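PDB 6UY4: dihydroorotate dehydrogenase, which probably oxidises (S)-dihydroorotate to orotate in de novo pyrimidine synthesis, using bound FMN and passing the electrons to a quinone. Local coordinates for residues D178-Y183 against R210-K215; D220-V225 against V255-D260; E279-C284 against V297-L302; D313-V318 against I326-V331. One frame throughout, in Å; residues are numbered along the deposited sequence.

Contact 1: residues D178-Y183 against R210-K215; sequences DPTADY and RSLQTK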
# COMPACT_ATOMS: atom_id res chain seq x y z
N ASP A 178 -16.66 -6.17 16.49
CA ASP A 178 -15.45 -5.61 17.09
C ASP A 178 -14.35 -5.56 16.04
O ASP A 178 -13.75 -6.60 15.72
CB ASP A 178 -15.01 -6.44 18.30
CG ASP A 178 -13.91 -5.76 19.10
OD1 ASP A 178 -13.57 -4.60 18.79
OD2 ASP A 178 -13.40 -6.39 20.05
N PRO A 179 -14.06 -4.40 15.46
CA PRO A 179 -13.01 -4.35 14.42
C PRO A 179 -11.64 -4.74 14.94
O PRO A 179 -10.86 -5.36 14.21
CB PRO A 179 -13.05 -2.89 13.95
CG PRO A 179 -14.40 -2.39 14.36
CD PRO A 179 -14.73 -3.10 15.63
N THR A 180 -11.31 -4.38 16.18
CA THR A 180 -10.02 -4.76 16.74
C THR A 180 -9.87 -6.27 16.81
O THR A 180 -8.76 -6.79 16.67
CB THR A 180 -9.84 -4.14 18.13
OG1 THR A 180 -10.75 -4.76 19.05
CG2 THR A 180 -10.10 -2.65 18.09
N ALA A 181 -10.97 -6.99 17.03
CA ALA A 181 -10.91 -8.45 17.01
C ALA A 181 -10.57 -8.97 15.61
O ALA A 181 -9.88 -9.98 15.47
CB ALA A 181 -12.24 -9.04 17.48
N ASP A 182 -11.04 -8.27 14.57
CA ASP A 182 -10.69 -8.66 13.21
C ASP A 182 -9.21 -8.47 12.94
O ASP A 182 -8.57 -9.32 12.30
CB ASP A 182 -11.52 -7.87 12.20
CG ASP A 182 -13.00 -8.21 12.26
OD1 ASP A 182 -13.43 -8.81 13.27
OD2 ASP A 182 -13.72 -7.90 11.29
N TYR A 183 -8.64 -7.37 13.42
CA TYR A 183 -7.20 -7.15 13.25
C TYR A 183 -6.39 -8.18 14.03
O TYR A 183 -5.37 -8.67 13.54
CB TYR A 183 -6.83 -5.73 13.68
CG TYR A 183 -7.42 -4.65 12.81
CD1 TYR A 183 -7.01 -4.49 11.49
CD2 TYR A 183 -8.38 -3.77 13.31
CE1 TYR A 183 -7.54 -3.50 10.69
CE2 TYR A 183 -8.92 -2.77 12.51
CZ TYR A 183 -8.50 -2.65 11.20
OH TYR A 183 -9.03 -1.66 10.41
N ARG A 210 -14.73 4.40 11.61
CA ARG A 210 -14.16 5.50 12.37
C ARG A 210 -14.46 5.39 13.86
O ARG A 210 -14.29 6.37 14.60
CB ARG A 210 -14.65 6.84 11.83
N SER A 211 -14.92 4.23 14.32
CA SER A 211 -15.08 3.99 15.75
C SER A 211 -13.74 3.89 16.47
O SER A 211 -13.72 3.98 17.70
CB SER A 211 -15.89 2.71 15.98
OG SER A 211 -16.07 2.47 17.36
N LEU A 212 -12.64 3.73 15.74
CA LEU A 212 -11.30 3.67 16.31
C LEU A 212 -10.52 4.96 16.06
O LEU A 212 -9.29 4.94 16.03
CB LEU A 212 -10.54 2.47 15.74
CG LEU A 212 -11.28 1.14 15.71
CD1 LEU A 212 -10.46 0.08 15.00
CD2 LEU A 212 -11.64 0.68 17.12
N GLN A 213 -11.22 6.08 15.87
CA GLN A 213 -10.60 7.34 15.49
C GLN A 213 -10.19 8.18 16.70
O GLN A 213 -9.92 9.38 16.53
CB GLN A 213 -11.55 8.14 14.60
N THR A 214 -10.13 7.60 17.89
CA THR A 214 -9.65 8.30 19.07
C THR A 214 -8.34 7.69 19.55
O THR A 214 -7.97 6.58 19.16
CB THR A 214 -10.69 8.27 20.20
OG1 THR A 214 -10.22 9.06 21.30
CG2 THR A 214 -10.93 6.86 20.67
N LYS A 215 -7.65 8.44 20.40
CA LYS A 215 -6.32 8.04 20.84
C LYS A 215 -6.36 6.75 21.65
O LYS A 215 -5.48 5.90 21.53
CB LYS A 215 -5.67 9.16 21.65
CG LYS A 215 -4.23 8.92 22.05
CD LYS A 215 -3.69 10.10 22.83
CE LYS A 215 -2.24 9.89 23.25
NZ LYS A 215 -1.75 11.02 24.09
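Leu212 reaches out of its loop and sets both methyls against the first turn of helix 179-190, where Pro179, Thr180 and Tyr183 receive it. Asp178 sits at the N-cap of that helix and takes no direct part, but its OD1 accepts a hydrogen bond of 2.8 Å from Thr180 OG1, coming from above the carboxylate plane, 41° out of it. Pro179 opens the helix with its CB 4.1 Å from Leu212 CD1. In Thr180 the hydroxyl lies between the backbone N and the carbonyl carbon (chi1 68°); that rotation, held by the bond to Asp178, leaves the methyl to face the loop, and Thr180 CG2 lies 3.8 Å from Leu212 CD2. One turn on from Pro179, Tyr183 presents the edge of its ring: CE2 is 4.1 Å from Leu212 CD1, which lies near the ring plane and not over a face. Leu212 CD1 thus meets all three side chains, and CD2 adds the closer touch on Thr180 CG2. No hydrogen bond joins the two segments. Arg210 to Gln213 form a type I turn that carries the leucine, and helix 215-230 packs on Thr180 and Tyr183 through Leu221. The tyrosine side chain is about 5 Å from that of Asn200, an FMN-binding residue. This is a loop following strand 196-200 resting on the N-terminal end of a neighbouring helix, at the cofactor end of a TIM barrel.

Contact 2: residues D220-V225 against V255-D260; sequences DLLSKV and VEVALD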
# COMPACT_ATOMS: atom_id res chain seq x y z
N ASP A 220 -5.80 0.85 22.56
CA ASP A 220 -6.43 -0.44 22.82
C ASP A 220 -6.18 -1.41 21.68
O ASP A 220 -5.88 -2.59 21.91
CB ASP A 220 -7.93 -0.25 23.05
CG ASP A 220 -8.71 -1.53 22.85
OD1 ASP A 220 -8.72 -2.37 23.77
OD2 ASP A 220 -9.32 -1.68 21.77
N LEU A 221 -6.30 -0.94 20.44
CA LEU A 221 -6.07 -1.80 19.28
C LEU A 221 -4.64 -2.32 19.27
O LEU A 221 -4.40 -3.52 19.12
CB LEU A 221 -6.38 -1.04 17.99
CG LEU A 221 -5.98 -1.71 16.68
CD1 LEU A 221 -6.70 -3.03 16.49
CD2 LEU A 221 -6.24 -0.78 15.51
N LEU A 222 -3.66 -1.42 19.44
CA LEU A 222 -2.26 -1.84 19.41
C LEU A 222 -1.93 -2.77 20.58
O LEU A 222 -1.08 -3.66 20.43
CB LEU A 222 -1.34 -0.62 19.43
CG LEU A 222 -1.41 0.28 18.20
CD1 LEU A 222 -0.34 1.36 18.27
CD2 LEU A 222 -1.26 -0.54 16.93
N SER A 223 -2.58 -2.58 21.73
CA SER A 223 -2.32 -3.45 22.87
C SER A 223 -2.74 -4.88 22.58
O SER A 223 -1.98 -5.83 22.80
CB SER A 223 -3.03 -2.91 24.11
OG SER A 223 -2.71 -3.67 25.26
N LYS A 224 -3.97 -5.06 22.08
CA LYS A 224 -4.44 -6.40 21.76
C LYS A 224 -3.66 -7.01 20.60
O LYS A 224 -3.39 -8.21 20.58
CB LYS A 224 -5.94 -6.36 21.43
CG LYS A 224 -6.82 -5.97 22.61
CD LYS A 224 -8.26 -5.78 22.17
CE LYS A 224 -9.17 -5.49 23.35
NZ LYS A 224 -10.53 -5.07 22.91
N VAL A 225 -3.30 -6.18 19.61
CA VAL A 225 -2.57 -6.69 18.45
C VAL A 225 -1.18 -7.17 18.86
O VAL A 225 -0.73 -8.24 18.42
CB VAL A 225 -2.50 -5.61 17.35
CG1 VAL A 225 -1.42 -5.95 16.34
CG2 VAL A 225 -3.85 -5.48 16.67
N VAL A 255 1.88 8.87 16.63
CA VAL A 255 3.29 8.57 16.85
C VAL A 255 3.55 8.22 18.31
O VAL A 255 4.31 7.30 18.62
CB VAL A 255 4.17 9.74 16.38
CG1 VAL A 255 5.62 9.53 16.80
CG2 VAL A 255 4.06 9.91 14.87
N GLU A 256 2.91 8.95 19.23
CA GLU A 256 3.12 8.71 20.65
C GLU A 256 2.69 7.30 21.05
O GLU A 256 3.44 6.56 21.70
CB GLU A 256 2.37 9.75 21.48
CG GLU A 256 2.35 9.44 22.97
CD GLU A 256 1.57 10.47 23.77
OE1 GLU A 256 1.31 11.57 23.23
OE2 GLU A 256 1.22 10.18 24.93
N VAL A 257 1.47 6.91 20.66
CA VAL A 257 0.98 5.58 20.98
C VAL A 257 1.84 4.51 20.31
O VAL A 257 2.12 3.46 20.90
CB VAL A 257 -0.50 5.45 20.59
CG1 VAL A 257 -0.98 4.02 20.77
CG2 VAL A 257 -1.36 6.41 21.40
N ALA A 258 2.27 4.77 19.08
CA ALA A 258 3.09 3.80 18.35
C ALA A 258 4.46 3.61 18.97
O ALA A 258 5.09 2.57 18.73
CB ALA A 258 3.24 4.24 16.89
N LEU A 259 4.95 4.57 19.76
CA LEU A 259 6.27 4.48 20.35
C LEU A 259 6.25 4.20 21.85
O LEU A 259 7.32 4.01 22.43
CB LEU A 259 7.05 5.78 20.09
CG LEU A 259 7.39 6.10 18.63
CD1 LEU A 259 8.26 7.34 18.54
CD2 LEU A 259 8.07 4.91 17.97
N ASP A 260 5.08 4.17 22.48
CA ASP A 260 5.01 3.87 23.90
C ASP A 260 5.47 2.44 24.16
O ASP A 260 5.17 1.53 23.38
CB ASP A 260 3.59 4.07 24.42
CG ASP A 260 3.49 3.90 25.92
OD1 ASP A 260 4.12 4.69 26.66
OD2 ASP A 260 2.78 2.97 26.37
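Leu222 and Val257 bring together two neighbouring helices of the TIM-barrel shell, 215-230 and 248-259, which are separated in the chain by the barrel strand 238-242. The leucine does most of the reaching. Its CB points toward helix 248-259 but stops short of it. CG is turned beside the backbone N (chi1 -66°), and from there the chain runs on extended to CD1, with chi2 at -174°, so that this methyl becomes the foremost atom. It arrives 3.7 Å from Val257 CG1, the two side chains crossing at a slant. The same methyl lies 4.2 Å from Val257 O, a carbonyl that already accepts a hydrogen bond from Thr263 OG1. CD2 turns aside from segment 255-260. Val257 answers with one branch: CG1 takes the leucine; the side chain also packs on Lys215 and Arg219 of the first helix. Only apolar packing links the segments, and all the residues that touch are buried. Away from the interface, the first helix carries an ion pair one turn long, with Lys224 NZ 3.4 Å from Asp220 OD1. Ala258 gives its backbone to the contact, since the approach there is made by Leu222 CD1 to Ala258 CA, at 4.2 Å.

Contact 3: residues E279-C284 against V297-L302; sequences EEAVAC and VVYGGL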
# COMPACT_ATOMS: atom_id res chain seq x y z
N GLU A 279 -14.13 18.98 -7.39
CA GLU A 279 -13.57 19.33 -8.69
C GLU A 279 -12.61 18.26 -9.20
O GLU A 279 -12.59 17.95 -10.39
CB GLU A 279 -12.86 20.69 -8.61
CG GLU A 279 -13.77 21.86 -8.28
CD GLU A 279 -14.12 21.94 -6.80
OE1 GLU A 279 -13.43 21.29 -5.99
OE2 GLU A 279 -15.10 22.64 -6.46
N GLU A 280 -11.81 17.68 -8.30
CA GLU A 280 -10.91 16.61 -8.70
C GLU A 280 -11.67 15.35 -9.09
O GLU A 280 -11.17 14.54 -9.88
CB GLU A 280 -9.91 16.31 -7.58
CG GLU A 280 -8.92 17.44 -7.31
CD GLU A 280 -8.15 17.23 -6.02
OE1 GLU A 280 -8.64 16.50 -5.14
OE2 GLU A 280 -7.05 17.81 -5.89
N ALA A 281 -12.87 15.16 -8.54
CA ALA A 281 -13.63 13.94 -8.81
C ALA A 281 -14.39 14.03 -10.13
O ALA A 281 -14.48 13.04 -10.86
CB ALA A 281 -14.58 13.65 -7.66
N VAL A 282 -14.94 15.20 -10.45
CA VAL A 282 -15.67 15.36 -11.70
C VAL A 282 -14.75 15.31 -12.91
O VAL A 282 -15.20 15.02 -14.02
CB VAL A 282 -16.49 16.66 -11.70
CG1 VAL A 282 -17.48 16.67 -10.55
CG2 VAL A 282 -15.58 17.87 -11.64
N ALA A 283 -13.45 15.59 -12.72
CA ALA A 283 -12.52 15.60 -13.83
C ALA A 283 -12.19 14.19 -14.33
O ALA A 283 -11.73 14.04 -15.46
CB ALA A 283 -11.23 16.32 -13.44
N CYS A 284 -12.42 13.17 -13.51
CA CYS A 284 -12.09 11.80 -13.87
C CYS A 284 -13.28 10.86 -13.84
O CYS A 284 -13.11 9.66 -14.07
CB CYS A 284 -10.99 11.26 -12.95
SG CYS A 284 -11.43 11.24 -11.20
N VAL A 297 -20.69 13.17 0.97
CA VAL A 297 -20.34 11.86 0.43
C VAL A 297 -18.85 11.82 0.14
O VAL A 297 -18.24 12.84 -0.20
CB VAL A 297 -21.15 11.53 -0.84
CG1 VAL A 297 -22.63 11.40 -0.50
CG2 VAL A 297 -20.94 12.59 -1.90
N VAL A 298 -18.27 10.64 0.29
CA VAL A 298 -16.86 10.41 0.01
C VAL A 298 -16.76 9.88 -1.42
O VAL A 298 -17.20 8.76 -1.70
CB VAL A 298 -16.23 9.43 1.01
CG1 VAL A 298 -14.76 9.20 0.68
CG2 VAL A 298 -16.39 9.96 2.43
N TYR A 299 -16.20 10.68 -2.32
CA TYR A 299 -16.05 10.27 -3.71
C TYR A 299 -14.94 9.24 -3.89
O TYR A 299 -15.01 8.42 -4.81
CB TYR A 299 -15.80 11.48 -4.60
CG TYR A 299 -16.91 12.52 -4.53
CD1 TYR A 299 -18.12 12.30 -5.17
CD2 TYR A 299 -16.73 13.70 -3.83
CE1 TYR A 299 -19.14 13.24 -5.11
CE2 TYR A 299 -17.74 14.65 -3.76
CZ TYR A 299 -18.94 14.41 -4.40
OH TYR A 299 -19.95 15.35 -4.34
N GLY A 300 -13.94 9.26 -3.03
CA GLY A 300 -12.87 8.29 -3.09
C GLY A 300 -11.56 8.89 -2.60
O GLY A 300 -11.53 9.99 -2.07
N GLY A 301 -10.49 8.13 -2.80
CA GLY A 301 -9.15 8.54 -2.42
C GLY A 301 -8.31 8.81 -3.66
O GLY A 301 -8.38 8.06 -4.64
N LEU A 302 -7.52 9.88 -3.60
CA LEU A 302 -6.70 10.31 -4.73
C LEU A 302 -5.28 9.77 -4.57
O LEU A 302 -4.59 10.11 -3.60
CB LEU A 302 -6.68 11.83 -4.84
CG LEU A 302 -5.83 12.44 -5.96
CD1 LEU A 302 -6.27 11.92 -7.32
CD2 LEU A 302 -5.91 13.95 -5.91
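Ala281 packs on Tyr299 and Glu280 on Leu302, and each pair sets a buried residue against a partly exposed one. On the buried side are Ala281 and Leu302, the latter with Trp131, Ala136 and Val138 packed on it. Ala281 CB is 3.9 Å from Tyr299 CB and lies obliquely to the ring, whose CG is 4.1 Å away. Tyr299 CG stands beside its backbone N (chi1 -59°), and beyond CG the ring leads away from the alanine, so only its root takes part.

Toward solvent lie the partly exposed Glu280 and Tyr299, with Val282 and Ala283 exposed. The extended side chain of Glu280 crosses Leu302 at about a right angle and lays its carboxylate against one methyl: Leu302 CD2 is 3.8 Å from Glu280 OE1 and 4.0 Å from Glu280 OE2. OE1 also accepts a hydrogen bond from Thr277 N, just ahead of the helix, the glutamate half of a capping box, and this bond ties OE1 to the start of the helix. Between Tyr299 and Leu302 the chain turns at Gly300, whose own backbone angles (phi 149°) would jam a CB against the carbonyl O of Tyr299 and so call for glycine. No hydrogen bond crosses between the segments. Strand 301-304 runs antiparallel between strands 136-139 and 274-275 and ends at Gly304, an FMN-binding residue; the short helix thus lies against the small antiparallel sheet that accompanies the TIM barrel in dihydroorotate dehydrogenases.

Contact 4: residues D313-V318 against I326-V331; sequences DCLRKV and IPLIGV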
# COMPACT_ATOMS: atom_id res chain seq x y z
N ASP A 313 5.61 15.29 2.68
CA ASP A 313 5.64 16.19 3.82
C ASP A 313 5.17 15.49 5.09
O ASP A 313 5.78 15.65 6.16
CB ASP A 313 4.79 17.43 3.55
CG ASP A 313 5.40 18.35 2.51
OD1 ASP A 313 6.65 18.36 2.39
OD2 ASP A 313 4.65 19.08 1.84
N CYS A 314 4.09 14.71 4.99
CA CYS A 314 3.61 13.95 6.14
C CYS A 314 4.68 12.98 6.62
O CYS A 314 4.89 12.82 7.83
CB CYS A 314 2.33 13.20 5.77
SG CYS A 314 1.64 12.21 7.11
N LEU A 315 5.37 12.32 5.69
CA LEU A 315 6.47 11.43 6.05
C LEU A 315 7.58 12.20 6.77
O LEU A 315 8.10 11.75 7.79
CB LEU A 315 7.02 10.74 4.80
CG LEU A 315 8.31 9.94 4.99
CD1 LEU A 315 8.07 8.72 5.85
CD2 LEU A 315 8.91 9.55 3.64
N ARG A 316 7.95 13.37 6.23
CA ARG A 316 8.99 14.17 6.85
C ARG A 316 8.59 14.61 8.26
O ARG A 316 9.46 14.77 9.13
CB ARG A 316 9.30 15.39 5.98
CG ARG A 316 10.53 16.18 6.41
CD ARG A 316 10.87 17.28 5.42
NE ARG A 316 11.25 16.76 4.11
CZ ARG A 316 10.49 16.86 3.02
NH1 ARG A 316 9.32 17.47 3.08
NH2 ARG A 316 10.92 16.36 1.87
N LYS A 317 7.29 14.79 8.51
CA LYS A 317 6.83 15.12 9.86
C LYS A 317 6.97 13.92 10.79
O LYS A 317 7.53 14.04 11.89
CB LYS A 317 5.38 15.60 9.82
CG LYS A 317 5.19 17.00 9.24
CD LYS A 317 3.74 17.43 9.35
CE LYS A 317 3.54 18.85 8.84
N VAL A 318 6.46 12.76 10.37
CA VAL A 318 6.49 11.57 11.22
C VAL A 318 7.92 11.17 11.54
O VAL A 318 8.24 10.79 12.68
CB VAL A 318 5.72 10.42 10.54
CG1 VAL A 318 5.86 9.14 11.35
CG2 VAL A 318 4.26 10.79 10.37
N ILE A 326 11.98 4.07 14.48
CA ILE A 326 11.41 2.92 13.78
C ILE A 326 11.52 3.12 12.27
O ILE A 326 11.48 4.27 11.80
CB ILE A 326 9.95 2.67 14.21
CG1 ILE A 326 9.11 3.92 13.99
CG2 ILE A 326 9.89 2.22 15.66
CD1 ILE A 326 7.64 3.74 14.34
N PRO A 327 11.67 2.05 11.49
CA PRO A 327 11.72 2.21 10.03
C PRO A 327 10.42 2.75 9.47
O PRO A 327 9.34 2.52 10.02
CB PRO A 327 11.99 0.78 9.53
CG PRO A 327 12.61 0.08 10.70
CD PRO A 327 11.97 0.67 11.91
N LEU A 328 10.53 3.47 8.36
CA LEU A 328 9.39 4.07 7.69
C LEU A 328 9.37 3.65 6.23
O LEU A 328 10.42 3.44 5.61
CB LEU A 328 9.41 5.60 7.80
CG LEU A 328 9.45 6.17 9.21
CD1 LEU A 328 9.51 7.69 9.17
CD2 LEU A 328 8.24 5.71 10.01
N ILE A 329 8.17 3.53 5.68
CA ILE A 329 7.97 3.17 4.28
C ILE A 329 7.25 4.33 3.61
O ILE A 329 6.06 4.56 3.87
CB ILE A 329 7.18 1.86 4.13
CG1 ILE A 329 7.95 0.70 4.77
CG2 ILE A 329 6.91 1.57 2.66
CD1 ILE A 329 7.30 -0.65 4.57
N GLY A 330 7.96 5.05 2.75
CA GLY A 330 7.36 6.16 2.02
C GLY A 330 6.56 5.70 0.82
O GLY A 330 7.11 5.09 -0.10
N VAL A 331 5.26 5.98 0.83
CA VAL A 331 4.37 5.58 -0.25
C VAL A 331 3.56 6.79 -0.69
O VAL A 331 3.17 7.62 0.14
CB VAL A 331 3.43 4.43 0.18
CG1 VAL A 331 2.83 3.75 -1.03
CG2 VAL A 331 4.17 3.42 1.04
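Leu315 of helix 305-321 packs on Leu328 and Gly330 of strand 328-331, the layering of helix on strand that builds a TIM barrel. The helix leads into the strand and runs nearly antiparallel to it, at 167°, with the two segment axes 9.3 Å apart at their closest. It lies in the crossover between the neighbouring parallel strands 267-270 and 328-331.

The contact between the segments is apolar. The two leucines slide past each other in opposite directions: Leu315 CD1 lies 3.8 Å from Leu328 CD1 and 3.9 Å from Leu328 CB. Leu315 carries its CG anti to the backbone N (chi1 171°), and its second methyl, CD2, then falls 4.1 Å from Gly330 CA, where the glycine offers bare backbone to the helix. One turn later Val318 adds a wider touch, its CG1 4.4 Å from Leu328 CD2. Ile329 and Val331 point away from the helix, and Val331 touches the FMN, so the strand has one side for the helix and another for the cofactor.

Backbone hydrogen bonds tie the strand to its sheet, through Met268 and Ile270 on one neighbour and Leu350 on the other. Charge appears on the exposed flank of the helix: Asp313 OD1 lies in the guanidinium plane of Arg316, at its edge, 2.9 Å from NH1, in a salt bridge whose N-H...O angle of 120° makes a weak hydrogen bond.

Overall arrangement
Contacts 1, 2 and 4 follow one another round the TIM-barrel shell. Contacts 1 and 2, centres 12 Å apart, join where Leu221 CD1 packs 3.7 Å from Tyr183 CD2 and where Lys215 NZ makes a weak ion pair with Glu256 OE2 at 3.2 Å. Contact 2 leads on to contact 4, 17 Å away between centres, through Leu259 CD2 and Ile326 CD1, 3.8 Å apart. Contact 3 stands apart, touching none of the others, though strand 301-304 runs directly into helix 305-321 of contact 4. Around the flavin, contact 4 supplies Val331, which touches it, whereas the side chains of Leu302 and Tyr183 lie about 8 and 10 Å from it. Leu302 is also about 11 Å from the bound naphthoquinone inhibitor.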